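Local structure of catalase-3 (Neurospora crassa, 4AJ9) at residues C[438-443]-C[508-513]; C[449-454]-C[513-518]; C[542-547]-C[589-594]. The protein catalyses the breakdown of hydrogen peroxide into oxygen and water with a heme cofactor, and so probably protects the cell from peroxide damage. All blocks are in the same frame, centred on the assembly; numbering follows the deposited sequence. Where two conformers were deposited one is given.

None of the three contacts lies in the heme pocket, and none is a deep core contact: contacts 1 and 2 are at the surface, contact 3 is partly buried. Contacts 1 and 2 adjoin. Helix 443-450 begins in one and leads into the other, the same long connection passes both, Asn513 belongs to each, and Asn450 ND2 of contact 2 bonds His512 O of contact 1. Contact 1 mixes aromatic packing with polar bonds, whereas contact 2 is mainly side chain to backbone. Contact 3 lies about 57 Å and 44 Å from them, centre to centre, in the C-terminal alpha/beta domain, where a serine and a salt bridge join helix to loop.

Contact 1. Residues C[438-443]-C[508-513]; sequences FDDHYT and PTYYHN
Thr443 and Tyr510 bring the two backbones to their nearest approach, with CA atoms 5.5 Å apart. Neither segment forms a strand here: 438-443 is the loop that runs into helix 443-450, with Tyr442 at the N-cap position, and 508-513 is part of the long connection that follows helix 489-499. The Tyr510 ring fills the join. One of its faces receives Tyr442 CD2, which comes within 3.6 Å of Tyr510 CE2, and the two ring planes meet obliquely at 45°. Thr509 CG2 lies over the opposite face. At the ring edge, in its plane, sit Thr443 OG1 and Asp440 OD2, the latter 3.5 Å from Tyr510 CD1. Asp440 has CG anti to its backbone N (chi1 -177°), which carries CG toward the helix start. There OD1 accepts from Tyr442 N, forming an Asx turn, and through its syn lone pair from Thr443 N at 2.9 Å, while OD2 takes the hydroxyl hydrogen of Thr443 OG1 at 2.6 Å. Three bonds thus hold the carboxylate to the start of the helix, with OD2 at the rim of Tyr510. Water joins the segments twice, from Thr443 OG1 to Tyr510 O and from Tyr510 OH to Asp439 O and His441 N. His512 NE2 donates in its ring plane to Thr443 O (2.9 Å, 161°), and its ND1 accepts from Asn514 N. Around this, His512 packs on Arg446 and Leu447 of helix 443-450, and Tyr442 reaches helix 474-487, touching Lys486 and Ile487 and bonding Gln483 through its hydroxyl.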
ATOM      1  N   PHE C 438      38.758  13.553   6.460  1.00  8.26           N
ATOM      2  CA  PHE C 438      38.216  12.511   5.592  1.00  8.51           C
ATOM      3  C   PHE C 438      38.883  12.544   4.210  1.00 11.03           C
ATOM      4  O   PHE C 438      38.594  11.702   3.363  1.00  8.87           O
ATOM      5  CB  PHE C 438      36.690  12.706   5.423  1.00  9.83           C
ATOM      6  CG  PHE C 438      35.847  12.140   6.557  1.00 10.65           C
ATOM      7  CD1 PHE C 438      36.244  12.261   7.885  1.00  9.21           C
ATOM      8  CD2 PHE C 438      34.641  11.499   6.284  1.00  8.93           C
ATOM      9  CE1 PHE C 438      35.461  11.743   8.916  1.00 14.14           C
ATOM     10  CE2 PHE C 438      33.854  10.980   7.307  1.00  9.15           C
ATOM     11  CZ  PHE C 438      34.259  11.098   8.627  1.00 10.38           C
ATOM     12  N   ASP C 439      39.789  13.503   3.999  1.00 12.27           N
ATOM     13  CA  ASP C 439      40.285  13.850   2.659  1.00 11.15           C
ATOM     14  C   ASP C 439      41.101  12.803   1.878  1.00  9.54           C
ATOM     15  O   ASP C 439      41.185  12.884   0.651  1.00 14.52           O
ATOM     16  CB  ASP C 439      41.089  15.158   2.709  1.00 12.28           C
ATOM     17  CG  ASP C 439      40.203  16.391   2.778  1.00 23.89           C
ATOM     18  OD1 ASP C 439      38.967  16.235   2.710  1.00 21.15           O
ATOM     19  OD2 ASP C 439      40.746  17.517   2.881  1.00 31.64           O
ATOM     20  N   ASP C 440      41.716  11.846   2.568  1.00  8.60           N
ATOM     21  CA  ASP C 440      42.648  10.921   1.911  1.00 11.21           C
ATOM     22  C   ASP C 440      41.941   9.696   1.331  1.00  8.00           C
ATOM     23  O   ASP C 440      41.448   8.854   2.072  1.00  9.75           O
ATOM     24  CB  ASP C 440      43.751  10.489   2.887  1.00 10.81           C
ATOM     25  CG  ASP C 440      44.794   9.578   2.245  1.00 14.40           C
ATOM     26  OD1 ASP C 440      44.440   8.753   1.376  1.00 10.30           O
ATOM     27  OD2 ASP C 440      45.979   9.681   2.625  1.00 12.40           O
ATOM     28  N   HIS C 441      41.926   9.585   0.004  1.00  6.87           N
ATOM     29  CA  HIS C 441      41.158   8.530  -0.650  1.00 10.47           C
ATOM     30  C   HIS C 441      41.996   7.420  -1.272  1.00 14.93           C
ATOM     31  O   HIS C 441      41.441   6.480  -1.846  1.00  9.53           O
ATOM     32  CB  HIS C 441      40.257   9.137  -1.728  1.00  6.29           C
ATOM     33  CG  HIS C 441      39.412  10.268  -1.240  1.00  8.33           C
ATOM     34  ND1 HIS C 441      38.568  10.151  -0.156  1.00 10.46           N
ATOM     35  CD2 HIS C 441      39.276  11.539  -1.691  1.00  5.90           C
ATOM     36  CE1 HIS C 441      37.942  11.299   0.039  1.00  7.38           C
ATOM     37  NE2 HIS C 441      38.355  12.158  -0.879  1.00 10.13           N
ATOM     38  N   TYR C 442      43.320   7.508  -1.141  1.00  7.06           N
ATOM     39  CA  TYR C 442      44.214   6.658  -1.915  1.00  8.39           C
ATOM     40  C   TYR C 442      45.164   5.817  -1.076  1.00  5.49           C
ATOM     41  O   TYR C 442      45.577   4.729  -1.485  1.00  7.28           O
ATOM     42  CB  TYR C 442      45.010   7.528  -2.885  1.00  7.20           C
ATOM     43  CG  TYR C 442      44.134   8.432  -3.724  1.00  9.23           C
ATOM     44  CD1 TYR C 442      43.516   7.958  -4.874  1.00  6.25           C
ATOM     45  CD2 TYR C 442      43.926   9.762  -3.369  1.00 11.10           C
ATOM     46  CE1 TYR C 442      42.717   8.785  -5.652  1.00  9.42           C
ATOM     47  CE2 TYR C 442      43.116  10.595  -4.138  1.00 10.39           C
ATOM     48  CZ  TYR C 442      42.521  10.101  -5.277  1.00  9.61           C
ATOM     49  OH  TYR C 442      41.735  10.926  -6.045  1.00  6.37           O
ATOM     50  N   THR C 443      45.507   6.318   0.105  1.00  9.37           N
ATOM     51  CA  THR C 443      46.484   5.640   0.949  1.00 12.55           C
ATOM     52  C   THR C 443      46.050   4.220   1.303  1.00 10.20           C
ATOM     53  O   THR C 443      46.838   3.278   1.177  1.00 10.11           O
ATOM     54  CB  THR C 443      46.806   6.461   2.218  1.00 10.83           C
ATOM     55  OG1 THR C 443      47.440   7.690   1.839  1.00 10.67           O
ATOM     56  CG2 THR C 443      47.719   5.682   3.142  1.00 10.33           C
ATOM     57  N   PRO C 508      53.151  10.365  -7.093  1.00 22.44           N
ATOM     58  CA  PRO C 508      53.564   9.685  -5.863  1.00 17.26           C
ATOM     59  C   PRO C 508      52.998  10.221  -4.545  1.00 13.89           C
ATOM     60  O   PRO C 508      53.341   9.670  -3.505  1.00 11.14           O
ATOM     61  CB  PRO C 508      55.084   9.864  -5.876  1.00 14.02           C
ATOM     62  CG  PRO C 508      55.283  11.164  -6.569  1.00 18.50           C
ATOM     63  CD  PRO C 508      54.204  11.259  -7.610  1.00 20.43           C
ATOM     64  N   THR C 509      52.170  11.257  -4.581  1.00 12.20           N
ATOM     65  CA  THR C 509      51.656  11.866  -3.355  1.00 12.31           C
ATOM     66  C   THR C 509      51.226  10.814  -2.322  1.00 17.86           C
ATOM     67  O   THR C 509      51.608  10.875  -1.146  1.00 13.86           O
ATOM     68  CB  THR C 509      50.470  12.803  -3.664  1.00 14.81           C
ATOM     69  OG1 THR C 509      50.864  13.750  -4.661  1.00 18.69           O
ATOM     70  CG2 THR C 509      50.002  13.549  -2.400  1.00 10.26           C
ATOM     71  N   TYR C 510      50.457   9.826  -2.763  1.00 10.80           N
ATOM     72  CA  TYR C 510      49.921   8.850  -1.828  1.00 13.93           C
ATOM     73  C   TYR C 510      50.635   7.488  -1.845  1.00 10.08           C
ATOM     74  O   TYR C 510      50.291   6.610  -1.073  1.00 13.50           O
ATOM     75  CB  TYR C 510      48.403   8.694  -2.040  1.00  8.79           C
ATOM     76  CG  TYR C 510      47.616   9.980  -1.829  1.00  9.82           C
ATOM     77  CD1 TYR C 510      47.127  10.319  -0.575  1.00 11.99           C
ATOM     78  CD2 TYR C 510      47.358  10.840  -2.883  1.00  9.52           C
ATOM     79  CE1 TYR C 510      46.411  11.480  -0.373  1.00 11.57           C
ATOM     80  CE2 TYR C 510      46.652  12.016  -2.693  1.00  9.51           C
ATOM     81  CZ  TYR C 510      46.181  12.329  -1.432  1.00 12.45           C
ATOM     82  OH  TYR C 510      45.466  13.489  -1.227  1.00 18.58           O
ATOM     83  N   TYR C 511      51.634   7.312  -2.709  1.00  9.64           N
ATOM     84  CA  TYR C 511      52.314   6.016  -2.798  1.00 13.18           C
ATOM     85  C   TYR C 511      53.009   5.672  -1.478  1.00  9.23           C
ATOM     86  O   TYR C 511      53.508   6.548  -0.788  1.00 10.50           O
ATOM     87  CB  TYR C 511      53.370   6.000  -3.909  1.00 14.02           C
ATOM     88  CG  TYR C 511      52.885   6.241  -5.321  1.00 14.71           C
ATOM     89  CD1 TYR C 511      51.526   6.250  -5.642  1.00 12.85           C
ATOM     90  CD2 TYR C 511      53.798   6.450  -6.347  1.00 14.24           C
ATOM     91  CE1 TYR C 511      51.104   6.482  -6.945  1.00 13.08           C
ATOM     92  CE2 TYR C 511      53.385   6.674  -7.645  1.00 10.39           C
ATOM     93  CZ  TYR C 511      52.043   6.693  -7.943  1.00 12.36           C
ATOM     94  OH  TYR C 511      51.658   6.927  -9.249  1.00 11.67           O
ATOM     95  N   HIS C 512      53.040   4.392  -1.136  1.00  9.77           N
ATOM     96  CA  HIS C 512      53.757   3.935   0.048  1.00 11.96           C
ATOM     97  C   HIS C 512      53.892   2.432  -0.069  1.00 17.13           C
ATOM     98  O   HIS C 512      53.267   1.825  -0.941  1.00 11.99           O
ATOM     99  CB  HIS C 512      53.001   4.316   1.325  1.00 14.51           C
ATOM    100  CG  HIS C 512      51.721   3.560   1.524  1.00 14.80           C
ATOM    101  ND1 HIS C 512      51.677   2.317   2.118  1.00 13.05           N
ATOM    102  CD2 HIS C 512      50.440   3.874   1.212  1.00 14.50           C
ATOM    103  CE1 HIS C 512      50.423   1.896   2.163  1.00 14.63           C
ATOM    104  NE2 HIS C 512      49.652   2.822   1.619  1.00 12.80           N
ATOM    105  N   ASN C 513      54.701   1.832   0.802  1.00  9.88           N
ATOM    106  CA  ASN C 513      54.968   0.393   0.752  1.00  9.96           C
ATOM    107  C   ASN C 513      54.456  -0.365   1.969  1.00 16.70           C
ATOM    108  O   ASN C 513      54.838  -1.510   2.199  1.00 12.20           O
ATOM    109  CB  ASN C 513      56.472   0.147   0.631  1.00 19.94           C
ATOM    110  CG  ASN C 513      57.087   0.925  -0.504  1.00 32.43           C
ATOM    111  OD1 ASN C 513      56.556   0.937  -1.612  1.00 24.65           O
ATOM    112  ND2 ASN C 513      58.193   1.605  -0.230  1.00 27.86           N
TER
HETATM  113  O   HOH W   1      42.688  12.359  -1.359  1.00  9.80           O
HETATM  114  O   HOH W   2      50.137   7.580   1.926  1.00 15.99           O

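Contact 2. Residues C[449-454]-C[513-518]; sequences FNSLTP and NNVTRG
Asn450 and Ser451 meet Asn514, Val515 and Thr516 in a polar surface contact in which side chains grip a passing backbone. It sits where helix 443-450 leads into the short link to helix 454-468, and an extended part of the connection toward the C-terminal domain runs beside it. The backbones come closest at Ser451 and Val515, with CA atoms 4.8 Å apart, yet no backbone-to-backbone bond joins them. Ser451 holds its OG beside its own backbone N (chi1 -58°), and there OG accepts from Thr516 N at 2.8 Å in a fairly straight bond (159°). The same hydroxyl also bonds Leu447 O, one turn back in the helix, and Thr516 CG2 lies 3.6 Å from Ser451 OG. One residue earlier, Asn450 ND2 donates to Asn514 O (3.1 Å, 155°), with that oxygen close to the amide plane; ND2 also bonds His512 O. On the other end of the amide, Arg446 NE donates to OD1, which fixes the rotation of the group, and a water held by Asn513 OD1 reaches OD1 weakly. Val515 CG1 rests 3.6 Å from Asn450 O. An alanine at Asn450 would probably leave Asn514 O and His512 O without their shared donor and deprive Arg446 NE of its acceptor, freeing the connection to shift against the helix. Glu300 bonds Thr516 OG1 and Arg517 N, one with each carboxylate oxygen. The two direct hydrogen bonds across the contact use main-chain groups of Asn514 and Thr516, so they probably depend more on the course of the backbone than on those side chains.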
ATOM      1  N   PHE C 449      46.163  -3.175  -1.563  1.00  8.75           N
ATOM      2  CA  PHE C 449      46.834  -3.801  -2.692  1.00  9.05           C
ATOM      3  C   PHE C 449      48.227  -4.335  -2.301  1.00 11.67           C
ATOM      4  O   PHE C 449      48.594  -5.461  -2.662  1.00 12.41           O
ATOM      5  CB  PHE C 449      46.923  -2.826  -3.866  1.00 11.50           C
ATOM      6  CG  PHE C 449      47.509  -3.437  -5.105  1.00 10.95           C
ATOM      7  CD1 PHE C 449      46.718  -4.152  -5.979  1.00 13.98           C
ATOM      8  CD2 PHE C 449      48.862  -3.304  -5.386  1.00 13.12           C
ATOM      9  CE1 PHE C 449      47.262  -4.729  -7.124  1.00 14.15           C
ATOM     10  CE2 PHE C 449      49.411  -3.876  -6.526  1.00  9.90           C
ATOM     11  CZ  PHE C 449      48.610  -4.587  -7.394  1.00 14.03           C
ATOM     12  N   ASN C 450      49.002  -3.532  -1.570  1.00  8.57           N
ATOM     13  CA  ASN C 450      50.310  -3.979  -1.088  1.00 11.44           C
ATOM     14  C   ASN C 450      50.243  -5.258  -0.279  1.00 10.54           C
ATOM     15  O   ASN C 450      51.229  -5.980  -0.175  1.00 12.70           O
ATOM     16  CB  ASN C 450      50.969  -2.927  -0.188  1.00  8.65           C
ATOM     17  CG  ASN C 450      51.423  -1.717  -0.941  1.00 12.38           C
ATOM     18  OD1 ASN C 450      51.507  -1.733  -2.165  1.00 13.79           O
ATOM     19  ND2 ASN C 450      51.710  -0.636  -0.212  1.00 13.43           N
ATOM     20  N   SER C 451      49.091  -5.517   0.336  1.00  9.01           N
ATOM     21  CA  SER C 451      48.991  -6.564   1.347  1.00  7.51           C
ATOM     22  C   SER C 451      48.479  -7.878   0.765  1.00 11.55           C
ATOM     23  O   SER C 451      48.191  -8.813   1.499  1.00 12.82           O
ATOM     24  CB  SER C 451      48.091  -6.105   2.499  1.00 11.64           C
ATOM     25  OG  SER C 451      48.596  -4.915   3.092  1.00  5.48           O
ATOM     26  N   LEU C 452      48.362  -7.940  -0.558  1.00 12.10           N
ATOM     27  CA  LEU C 452      47.921  -9.158  -1.228  1.00 10.05           C
ATOM     28  C   LEU C 452      49.117  -9.889  -1.835  1.00 13.14           C
ATOM     29  O   LEU C 452      50.144  -9.268  -2.131  1.00 11.95           O
ATOM     30  CB  LEU C 452      46.916  -8.822  -2.335  1.00 11.88           C
ATOM     31  CG  LEU C 452      45.659  -8.041  -1.956  1.00 16.08           C
ATOM     32  CD1 LEU C 452      44.905  -7.611  -3.207  1.00  9.78           C
ATOM     33  CD2 LEU C 452      44.755  -8.856  -1.040  1.00  8.33           C
ATOM     34  N   THR C 453      48.980 -11.201  -2.029  1.00 12.74           N
ATOM     35  CA  THR C 453      50.010 -11.978  -2.715  1.00 14.39           C
ATOM     36  C   THR C 453      50.122 -11.538  -4.176  1.00 14.11           C
ATOM     37  O   THR C 453      49.224 -10.873  -4.707  1.00 12.21           O
ATOM     38  CB  THR C 453      49.733 -13.500  -2.663  1.00 18.73           C
ATOM     39  OG1 THR C 453      48.687 -13.833  -3.580  1.00 17.36           O
ATOM     40  CG2 THR C 453      49.342 -13.936  -1.265  1.00 14.32           C
ATOM     41  N   PRO C 454      51.241 -11.882  -4.831  1.00 18.20           N
ATOM     42  CA  PRO C 454      51.456 -11.438  -6.211  1.00  9.28           C
ATOM     43  C   PRO C 454      50.348 -11.860  -7.186  1.00  9.27           C
ATOM     44  O   PRO C 454      49.947 -11.046  -8.013  1.00 14.04           O
ATOM     45  CB  PRO C 454      52.780 -12.109  -6.586  1.00 17.10           C
ATOM     46  CG  PRO C 454      53.508 -12.215  -5.283  1.00 17.21           C
ATOM     47  CD  PRO C 454      52.440 -12.529  -4.266  1.00 14.68           C
ATOM     48  N   ASN C 513      54.701   1.832   0.802  1.00  9.88           N
ATOM     49  CA  ASN C 513      54.968   0.393   0.752  1.00  9.96           C
ATOM     50  C   ASN C 513      54.456  -0.365   1.969  1.00 16.70           C
ATOM     51  O   ASN C 513      54.838  -1.510   2.199  1.00 12.20           O
ATOM     52  CB  ASN C 513      56.472   0.147   0.631  1.00 19.94           C
ATOM     53  CG  ASN C 513      57.087   0.925  -0.504  1.00 32.43           C
ATOM     54  OD1 ASN C 513      56.556   0.937  -1.612  1.00 24.65           O
ATOM     55  ND2 ASN C 513      58.193   1.605  -0.230  1.00 27.86           N
ATOM     56  N   ASN C 514      53.604   0.272   2.760  1.00  9.12           N
ATOM     57  CA  ASN C 514      53.100  -0.381   3.966  1.00 14.80           C
ATOM     58  C   ASN C 514      52.206  -1.593   3.674  1.00 18.62           C
ATOM     59  O   ASN C 514      51.498  -1.638   2.669  1.00 10.21           O
ATOM     60  CB  ASN C 514      52.394   0.637   4.866  1.00 11.53           C
ATOM     61  CG  ASN C 514      53.366   1.628   5.485  1.00 24.94           C
ATOM     62  OD1 ASN C 514      54.382   1.234   6.055  1.00 29.37           O
ATOM     63  ND2 ASN C 514      53.071   2.916   5.361  1.00 21.35           N
ATOM     64  N   VAL C 515      52.263  -2.586   4.553  1.00 11.73           N
ATOM     65  CA  VAL C 515      51.441  -3.778   4.412  1.00 11.55           C
ATOM     66  C   VAL C 515      50.727  -4.025   5.733  1.00 21.30           C
ATOM     67  O   VAL C 515      51.184  -3.579   6.782  1.00 14.38           O
ATOM     68  CB  VAL C 515      52.294  -5.006   4.093  1.00 13.00           C
ATOM     69  CG1 VAL C 515      53.011  -4.828   2.758  1.00 15.95           C
ATOM     70  CG2 VAL C 515      53.294  -5.244   5.207  1.00 16.56           C
ATOM     71  N   THR C 516      49.607  -4.732   5.682  1.00 21.32           N
ATOM     72  CA  THR C 516      48.880  -5.082   6.900  1.00 13.78           C
ATOM     73  C   THR C 516      48.338  -6.501   6.785  1.00 11.63           C
ATOM     74  O   THR C 516      48.083  -6.982   5.689  1.00  9.10           O
ATOM     75  CB  THR C 516      47.731  -4.095   7.186  1.00 14.13           C
ATOM     76  OG1 THR C 516      47.139  -4.410   8.449  1.00 11.14           O
ATOM     77  CG2 THR C 516      46.665  -4.150   6.084  1.00  9.09           C
ATOM     78  N   ARG C 517      48.177  -7.170   7.919  1.00 11.38           N
ATOM     79  CA  ARG C 517      47.730  -8.553   7.926  1.00 12.55           C
ATOM     80  C   ARG C 517      46.218  -8.657   7.873  1.00 12.09           C
ATOM     81  O   ARG C 517      45.500  -7.691   8.144  1.00 13.87           O
ATOM     82  CB  ARG C 517      48.212  -9.269   9.190  1.00 13.81           C
ATOM     83  CG  ARG C 517      47.544  -8.779  10.486  1.00 12.88           C
ATOM     84  CD  ARG C 517      47.982  -9.642  11.669  1.00 19.17           C
ATOM     85  NE  ARG C 517      47.337  -9.279  12.930  1.00 19.73           N
ATOM     86  CZ  ARG C 517      47.960  -8.684  13.946  1.00 29.15           C
ATOM     87  NH1 ARG C 517      49.248  -8.380  13.849  1.00 31.27           N
ATOM     88  NH2 ARG C 517      47.298  -8.396  15.064  1.00 20.41           N
ATOM     89  N   GLY C 518      45.733  -9.844   7.547  1.00 12.41           N
ATOM     90  CA  GLY C 518      44.320 -10.129   7.694  1.00 12.35           C
ATOM     91  C   GLY C 518      43.425  -9.710   6.543  1.00 19.11           C
ATOM     92  O   GLY C 518      42.202  -9.784   6.671  1.00 16.71           O
TER
HETATM   93  O   HOH W   3      54.721  -0.977  -2.625  1.00 18.22           O

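Contact 3. Residues C[542-547]-C[589-594]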
ATOM      1  N   GLY C 542      32.279 -51.019 -17.936  1.00 28.56           N
ATOM      2  CA  GLY C 542      33.411 -51.600 -17.229  1.00 27.58           C
ATOM      3  C   GLY C 542      33.241 -51.554 -15.724  1.00 33.94           C
ATOM      4  O   GLY C 542      32.123 -51.460 -15.224  1.00 31.69           O
ATOM      5  N   GLY C 543      34.353 -51.617 -14.997  1.00 28.23           N
ATOM      6  CA  GLY C 543      34.301 -51.673 -13.548  1.00 23.18           C
ATOM      7  C   GLY C 543      34.478 -50.335 -12.858  1.00 24.49           C
ATOM      8  O   GLY C 543      34.541 -50.270 -11.629  1.00 23.31           O
ATOM      9  N   SER C 544      34.540 -49.265 -13.645  1.00 19.63           N
ATOM     10  CA  SER C 544      34.789 -47.924 -13.116  1.00 27.79           C
ATOM     11  C   SER C 544      33.836 -47.517 -11.985  1.00 21.59           C
ATOM     12  O   SER C 544      34.263 -46.979 -10.964  1.00 20.95           O
ATOM     13  CB  SER C 544      34.731 -46.890 -14.246  1.00 18.58           C
ATOM     14  OG  SER C 544      35.121 -45.606 -13.783  1.00 16.43           O
ATOM     15  N   LEU C 545      32.547 -47.781 -12.165  1.00 22.65           N
ATOM     16  CA  LEU C 545      31.551 -47.358 -11.189  1.00 17.61           C
ATOM     17  C   LEU C 545      31.819 -47.932  -9.802  1.00 22.94           C
ATOM     18  O   LEU C 545      31.767 -47.206  -8.809  1.00 22.27           O
ATOM     19  CB  LEU C 545      30.142 -47.713 -11.664  1.00 21.56           C
ATOM     20  CG  LEU C 545      29.124 -46.575 -11.591  1.00 32.93           C
ATOM     21  CD1 LEU C 545      29.774 -45.237 -11.925  1.00 23.05           C
ATOM     22  CD2 LEU C 545      27.931 -46.844 -12.498  1.00 19.68           C
ATOM     23  N   ASP C 546      32.101 -49.233  -9.731  1.00 22.10           N
ATOM     24  CA  ASP C 546      32.408 -49.881  -8.452  1.00 27.79           C
ATOM     25  C   ASP C 546      33.577 -49.211  -7.744  1.00 15.93           C
ATOM     26  O   ASP C 546      33.543 -48.983  -6.533  1.00 20.31           O
ATOM     27  CB  ASP C 546      32.710 -51.371  -8.644  1.00 23.45           C
ATOM     28  CG  ASP C 546      31.454 -52.215  -8.718  1.00 41.88           C
ATOM     29  OD1 ASP C 546      30.527 -51.982  -7.910  1.00 37.67           O
ATOM     30  OD2 ASP C 546      31.392 -53.106  -9.589  1.00 48.39           O
ATOM     31  N   LYS C 547      34.616 -48.901  -8.509  1.00 19.28           N
ATOM     32  CA  LYS C 547      35.788 -48.243  -7.963  1.00 18.25           C
ATOM     33  C   LYS C 547      35.445 -46.816  -7.558  1.00 23.44           C
ATOM     34  O   LYS C 547      35.982 -46.288  -6.585  1.00 18.81           O
ATOM     35  CB  LYS C 547      36.915 -48.237  -8.994  1.00 23.39           C
ATOM     36  CG  LYS C 547      37.307 -49.615  -9.497  1.00 27.58           C
ATOM     37  CD  LYS C 547      38.302 -49.499 -10.648  1.00 36.45           C
ATOM     38  CE  LYS C 547      38.754 -50.863 -11.153  1.00 43.69           C
ATOM     39  NZ  LYS C 547      39.542 -50.746 -12.414  1.00 36.71           N
ATOM     40  N   VAL C 589      38.046 -35.530  -9.829  0.50 12.20           N
ATOM     41  CA  VAL C 589      38.848 -36.745  -9.901  0.50 10.40           C
ATOM     42  C   VAL C 589      38.284 -37.745 -10.905  0.50 12.92           C
ATOM     43  O   VAL C 589      37.114 -38.118 -10.838  0.50 14.17           O
ATOM     44  CB  VAL C 589      38.989 -37.418  -8.520  0.50 11.71           C
ATOM     45  CG1 VAL C 589      39.827 -36.553  -7.594  0.50 11.86           C
ATOM     46  CG2 VAL C 589      37.623 -37.682  -7.914  0.50 12.01           C
ATOM     47  N   VAL C 590      39.126 -38.170 -11.841  1.00 15.05           N
ATOM     48  CA  VAL C 590      38.718 -39.156 -12.827  1.00 11.04           C
ATOM     49  C   VAL C 590      38.926 -40.542 -12.228  1.00 14.34           C
ATOM     50  O   VAL C 590      40.032 -40.881 -11.806  1.00  7.92           O
ATOM     51  CB  VAL C 590      39.487 -38.994 -14.136  1.00 14.35           C
ATOM     52  CG1 VAL C 590      38.824 -39.806 -15.246  1.00 13.11           C
ATOM     53  CG2 VAL C 590      39.529 -37.528 -14.519  1.00 12.76           C
ATOM     54  N   ALA C 591      37.849 -41.321 -12.156  1.00  8.08           N
ATOM     55  CA  ALA C 591      37.922 -42.676 -11.619  1.00 14.26           C
ATOM     56  C   ALA C 591      38.526 -43.600 -12.662  1.00 16.69           C
ATOM     57  O   ALA C 591      38.325 -43.404 -13.858  1.00 14.44           O
ATOM     58  CB  ALA C 591      36.533 -43.176 -11.198  1.00 16.13           C
ATOM     59  N   GLU C 592      39.274 -44.602 -12.211  1.00 17.87           N
ATOM     60  CA  GLU C 592      39.934 -45.511 -13.145  1.00 15.76           C
ATOM     61  C   GLU C 592      38.937 -46.098 -14.129  1.00 20.26           C
ATOM     62  O   GLU C 592      37.877 -46.580 -13.733  1.00 15.75           O
ATOM     63  CB  GLU C 592      40.662 -46.628 -12.407  1.00 20.40           C
ATOM     64  CG  GLU C 592      41.500 -47.492 -13.329  1.00 27.40           C
ATOM     65  CD  GLU C 592      42.476 -48.370 -12.578  1.00 23.43           C
ATOM     66  OE1 GLU C 592      42.102 -48.889 -11.503  1.00 31.93           O
ATOM     67  OE2 GLU C 592      43.621 -48.524 -13.059  1.00 33.14           O
ATOM     68  N   GLY C 593      39.277 -46.042 -15.414  1.00 14.28           N
ATOM     69  CA  GLY C 593      38.425 -46.583 -16.455  1.00 18.10           C
ATOM     70  C   GLY C 593      37.652 -45.502 -17.184  1.00 23.11           C
ATOM     71  O   GLY C 593      37.236 -45.681 -18.328  1.00 13.97           O
ATOM     72  N   ALA C 594      37.460 -44.368 -16.521  1.00 15.83           N
ATOM     73  CA  ALA C 594      36.675 -43.288 -17.103  1.00 15.56           C
ATOM     74  C   ALA C 594      37.422 -42.585 -18.232  1.00 16.05           C
ATOM     75  O   ALA C 594      36.845 -41.767 -18.938  1.00 17.26           O
ATOM     76  CB  ALA C 594      36.268 -42.287 -16.026  1.00 14.78           C
TER
HETATM   77  O   HOH W   4      38.078 -49.853 -14.359  1.00 27.80           O
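Ser544 and Lys547 reach across to the loop at Glu592 in the C-terminal domain, whose six-stranded parallel sheet of strand order 3-2-1-4-5-6 is Rossmann-like; by sequence the domain is related to the class I glutamine amidotransferases. Helix 544-557 follows the first strand, 533-537, while residues 591-594 follow the adjacent fourth strand, 587-590, so the contact sits at the carboxyl ends of two central neighbouring strands. Ser544 begins the helix, and its CA is 5.1 Å from that of Gly593. With OG anti to the backbone N (chi1 -173°), the hydroxyl swings toward the loop and donates to Glu592 O at 2.9 Å, approaching from above the carbonyl plane, 46° out of it. The OG is also hydrogen-bonded to Ser538 OG in the loop after strand 533-537, and Ala591 CB lies 3.8 Å from Ser544 OG. A turn later, Lys547 carries its CG anti to the carbonyl carbon and stays extended beyond it, which brings the amine to the carboxylate of Glu592. The Glu592 chain is extended too, and the two cross obliquely. The resulting salt bridge, Lys547 NZ to Glu592 OE1 at 3.3 Å, includes only a weak hydrogen bond, whereas OE2 takes the backbone N of Ser632; the carboxylate is thus shared between helix 544-557 and the loop after strand 627-630. A water accepts from Lys547 NZ at 2.6 Å and donates weakly to Glu592 O. Residues 591-594 form a type II turn with Gly593 at its third position (phi 102°), where a beta carbon would jam against Glu592 O and crowd Ser544 CB. Ala594 N closes the turn on Ala591 O at 3.0 Å.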